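Local coordinates for protein dextranase (PDB 6NZS) that catalyses the endohydrolysis of alpha-1,6-glucosidic linkages in dextran as a member of glycoside hydrolase family 49, at residues A[110-113]-A[114-117]; A[169-172]-A[173-177]. One frame throughout, in Å; residues are numbered along the deposited sequence.

Both contacts are local turns at the surface of the N-terminal Ig-like domain, and they follow one another along the chain. Their centres lie about 25 Å apart and their nearest atoms about 12 Å, so they do not touch. The link is through strands: 114-117 pairs antiparallel with 144-150, which in turn pairs antiparallel with 176-192, the strand that contact 2 leads into. Each turn also runs into an arginine that meets the beta-solenoid part of the chain: Arg117 donates to the carbonyl of Ile434, and Arg176 forms a salt bridge with Asp514. Neither contact holds a ligand; in both, a side-chain amide nitrogen holds a backbone carbonyl oxygen.

Contact 1: residues A[110-113]-A[114-117]; sequences SADQ and VQIR
The amide of Gln115 and the carboxylate of Asp112 run alongside each other in the same direction, their planes turned 78° apart. They sit on a 3-10 turn, residues 111-113, leading into strand 114-117 of the Ig-like domain. NE2 of Gln115 donates in the plane of its own amide to the backbone O of Asp112 over 2.8 Å, meeting that oxygen tilted 22° from the carbonyl plane. The same NE2 lies 3.3 Å from OD1 of Asp112. The backbone of the turn is marked by Gln113 N to Ser110 O at 3.1 Å and Val114 N to Ala111 O at 3.0 Å, and the side chain of Gln115 adds a further link to the residue three positions back. The chain of Gln115 doubles back at chi2 (-65°), which brings the amide over the turn; its backbone meanwhile pairs with Glu149 of the neighbouring strand. On the buried side, Val114 packs against Val133, Val148 and Phe150. The carboxamide oxygen of Gln113 accepts from the backbone N of Thr109. At the start of the turn, Asp112 N makes a weak, bent hydrogen bond to OG of Ser110, 3.2 Å long.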
loop_
_atom_site.group_PDB
_atom_site.type_symbol
_atom_site.label_atom_id
_atom_site.label_comp_id
_atom_site.label_asym_id
_atom_site.label_seq_id
_atom_site.Cartn_x
_atom_site.Cartn_y
_atom_site.Cartn_z
ATOM N N SER A 110 9.089 -25.684 14.802
ATOM C CA SER A 110 8.093 -25.271 15.779
ATOM C C SER A 110 7.231 -24.188 15.162
ATOM O O SER A 110 7.592 -23.578 14.151
ATOM C CB SER A 110 8.761 -24.731 17.042
ATOM O OG SER A 110 9.356 -23.476 16.783
ATOM N N ALA A 111 6.101 -23.923 15.818
ATOM C CA ALA A 111 5.238 -22.837 15.381
ATOM C C ALA A 111 5.903 -21.481 15.555
ATOM O O ALA A 111 5.507 -20.515 14.889
ATOM C CB ALA A 111 3.905 -22.886 16.133
ATOM N N ASP A 112 6.918 -21.395 16.420
ATOM C CA ASP A 112 7.661 -20.152 16.581
ATOM C C ASP A 112 8.438 -19.785 15.326
ATOM O O ASP A 112 8.790 -18.612 15.151
ATOM C CB ASP A 112 8.629 -20.252 17.762
ATOM C CG ASP A 112 9.110 -18.893 18.230
ATOM O OD1 ASP A 112 8.252 -18.034 18.520
ATOM O OD2 ASP A 112 10.334 -18.685 18.313
ATOM N N GLN A 113 8.712 -20.751 14.454
ATOM C CA GLN A 113 9.352 -20.467 13.175
ATOM C C GLN A 113 8.373 -19.972 12.123
ATOM O O GLN A 113 8.757 -19.796 10.962
ATOM C CB GLN A 113 10.141 -21.682 12.680
ATOM C CG GLN A 113 11.407 -21.935 13.495
ATOM C CD GLN A 113 12.397 -22.826 12.781
ATOM O OE1 GLN A 113 12.018 -23.690 11.998
ATOM N NE2 GLN A 113 13.683 -22.609 13.043
ATOM N N VAL A 114 7.121 -19.735 12.491
ATOM C CA VAL A 114 6.192 -18.998 11.647
ATOM C C VAL A 114 5.795 -17.755 12.422
ATOM O O VAL A 114 5.080 -17.847 13.429
ATOM C CB VAL A 114 4.958 -19.823 11.274
ATOM C CG1 VAL A 114 4.027 -18.978 10.411
ATOM C CG2 VAL A 114 5.360 -21.084 10.543
ATOM N N GLN A 115 6.237 -16.594 11.957
ATOM C CA GLN A 115 5.905 -15.336 12.607
ATOM C C GLN A 115 4.780 -14.634 11.859
ATOM O O GLN A 115 4.726 -14.661 10.626
ATOM C CB GLN A 115 7.139 -14.441 12.696
ATOM C CG GLN A 115 8.144 -14.994 13.717
ATOM C CD GLN A 115 7.586 -14.965 15.137
ATOM O OE1 GLN A 115 7.054 -13.950 15.572
ATOM N NE2 GLN A 115 7.701 -16.080 15.859
ATOM N N ILE A 116 3.884 -14.009 12.617
ATOM C CA ILE A 116 2.797 -13.202 12.071
ATOM C C ILE A 116 3.188 -11.739 12.192
ATOM O O ILE A 116 3.645 -11.298 13.253
ATOM C CB ILE A 116 1.483 -13.467 12.826
ATOM C CG1 ILE A 116 1.047 -14.921 12.641
ATOM C CG2 ILE A 116 0.381 -12.500 12.370
ATOM C CD1 ILE A 116 0.003 -15.384 13.629
ATOM N N ARG A 117 3.027 -10.985 11.107
ATOM C CA ARG A 117 3.197 -9.539 11.165
ATOM C C ARG A 117 1.942 -8.913 10.571
ATOM O O ARG A 117 1.517 -9.318 9.476
ATOM C CB ARG A 117 4.435 -9.061 10.402
ATOM C CG ARG A 117 5.757 -9.476 11.054
ATOM C CD ARG A 117 6.902 -8.529 10.604
ATOM N NE ARG A 117 8.175 -8.812 11.280
ATOM C CZ ARG A 117 9.322 -8.145 11.102
ATOM N NH1 ARG A 117 9.424 -7.113 10.257
ATOM N NH2 ARG A 117 10.392 -8.522 11.789
#

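Contact 2: residues A[169-172]-A[173-177]; sequences TTEA and EGNRA
The amide nitrogen ND2 of Asn175 is gripped twice by Glu171. It donates to the backbone O of Glu171 at 2.8 Å, a nearly straight bond (170°), and to the carboxylate OE1 of the same residue at 3.2 Å (166°). Both acceptors lie close to the amide plane of Asn175, so the two bonds together fix the rotation of that flat group. Neither is met in its own plane: the donor stands above the carbonyl plane of Glu171 O and also above the plane of its carboxylate. The Glu171 side chain reaches ND2 because its CG is placed between the backbone N and the carbonyl carbon (chi1 65°), after which the chain runs extended. This sets CG 3.1 Å from ND2, a tight approach. CG2 of Thr169 lies in van der Waals contact with ND2, at 3.6 Å. Replacing Asn175 by an alanine would probably leave Glu171 O without this donor and the glutamate carboxylate free to swing. The backbone closes the turn independently, with Asn175 N donating to Ala172 O at 3.0 Å, and a water also donates to that oxygen. Gly174 takes the third position, where positive phi favours glycine. Upstream, Glu171 N donates to OG1 of Thr169 at 3.1 Å. Strands 168-169 and 176-192 both pair with 154-159, so the connection passes the end of that strand near Tyr158. The arrangement is an ST turn followed by a type II beta turn, joining two strands of the Ig-like domain.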
loop_
_atom_site.group_PDB
_atom_site.type_symbol
_atom_site.label_atom_id
_atom_site.label_comp_id
_atom_site.label_asym_id
_atom_site.label_seq_id
_atom_site.Cartn_x
_atom_site.Cartn_y
_atom_site.Cartn_z
ATOM N N THR A 169 21.278 -5.770 -2.780
ATOM C CA THR A 169 21.804 -7.068 -3.169
ATOM C C THR A 169 21.496 -8.058 -2.056
ATOM O O THR A 169 21.274 -7.677 -0.903
ATOM C CB THR A 169 23.318 -6.981 -3.413
ATOM O OG1 THR A 169 23.830 -8.278 -3.751
ATOM C CG2 THR A 169 24.022 -6.480 -2.160
ATOM N N THR A 170 21.469 -9.340 -2.411
ATOM C CA THR A 170 21.355 -10.375 -1.394
ATOM C C THR A 170 22.707 -10.811 -0.853
ATOM O O THR A 170 22.751 -11.639 0.061
ATOM C CB THR A 170 20.589 -11.598 -1.922
ATOM O OG1 THR A 170 21.247 -12.095 -3.087
ATOM C CG2 THR A 170 19.164 -11.228 -2.277
ATOM N N GLU A 171 23.806 -10.282 -1.403
ATOM C CA GLU A 171 25.137 -10.614 -0.902
ATOM C C GLU A 171 25.408 -9.846 0.386
ATOM O O GLU A 171 25.230 -8.623 0.441
ATOM C CB GLU A 171 26.222 -10.311 -1.952
ATOM C CG GLU A 171 26.403 -8.845 -2.323
ATOM C CD GLU A 171 27.652 -8.537 -3.150
ATOM O OE1 GLU A 171 28.006 -7.325 -3.269
ATOM O OE2 GLU A 171 28.260 -9.501 -3.689
ATOM N N ALA A 172 25.827 -10.567 1.425
ATOM C CA ALA A 172 26.070 -9.988 2.742
ATOM C C ALA A 172 27.474 -9.420 2.916
ATOM O O ALA A 172 27.649 -8.427 3.634
ATOM C CB ALA A 172 25.864 -11.060 3.817
ATOM N N GLU A 173 28.483 -10.032 2.297
ATOM C CA GLU A 173 29.870 -9.765 2.668
ATOM C C GLU A 173 30.259 -8.322 2.373
ATOM O O GLU A 173 30.195 -7.875 1.226
ATOM C CB GLU A 173 30.787 -10.721 1.907
ATOM C CG GLU A 173 32.274 -10.472 2.125
ATOM C CD GLU A 173 32.765 -11.041 3.438
ATOM O OE1 GLU A 173 32.030 -11.854 4.043
ATOM O OE2 GLU A 173 33.884 -10.681 3.865
ATOM N N GLY A 174 30.670 -7.600 3.415
ATOM C CA GLY A 174 31.112 -6.230 3.274
ATOM C C GLY A 174 30.015 -5.220 3.042
ATOM O O GLY A 174 30.312 -4.043 2.805
ATOM N N ASN A 175 28.755 -5.637 3.110
ATOM C CA ASN A 175 27.624 -4.774 2.796
ATOM C C ASN A 175 26.853 -4.438 4.072
ATOM O O ASN A 175 27.168 -4.920 5.160
ATOM C CB ASN A 175 26.752 -5.439 1.732
ATOM C CG ASN A 175 27.487 -5.629 0.423
ATOM O OD1 ASN A 175 28.370 -4.843 0.074
ATOM N ND2 ASN A 175 27.114 -6.656 -0.320
ATOM N N ARG A 176 25.830 -3.597 3.933
ATOM C CA ARG A 176 25.066 -3.094 5.073
ATOM C C ARG A 176 23.662 -3.685 5.055
ATOM O O ARG A 176 22.946 -3.551 4.062
ATOM C CB ARG A 176 24.951 -1.567 5.021
ATOM C CG ARG A 176 26.271 -0.856 4.862
ATOM C CD ARG A 176 27.204 -1.071 6.044
ATOM N NE ARG A 176 28.367 -0.206 5.866
ATOM C CZ ARG A 176 28.389 1.081 6.200
ATOM N NH1 ARG A 176 27.334 1.655 6.775
ATOM N NH2 ARG A 176 29.480 1.806 5.969
ATOM N N ALA A 177 23.253 -4.296 6.165
ATOM C CA ALA A 177 21.910 -4.869 6.249
ATOM C C ALA A 177 20.852 -3.775 6.168
ATOM O O ALA A 177 20.959 -2.736 6.829
ATOM C CB ALA A 177 21.750 -5.653 7.552
HETATM O O HOH W 1 27.171 -8.173 6.259
#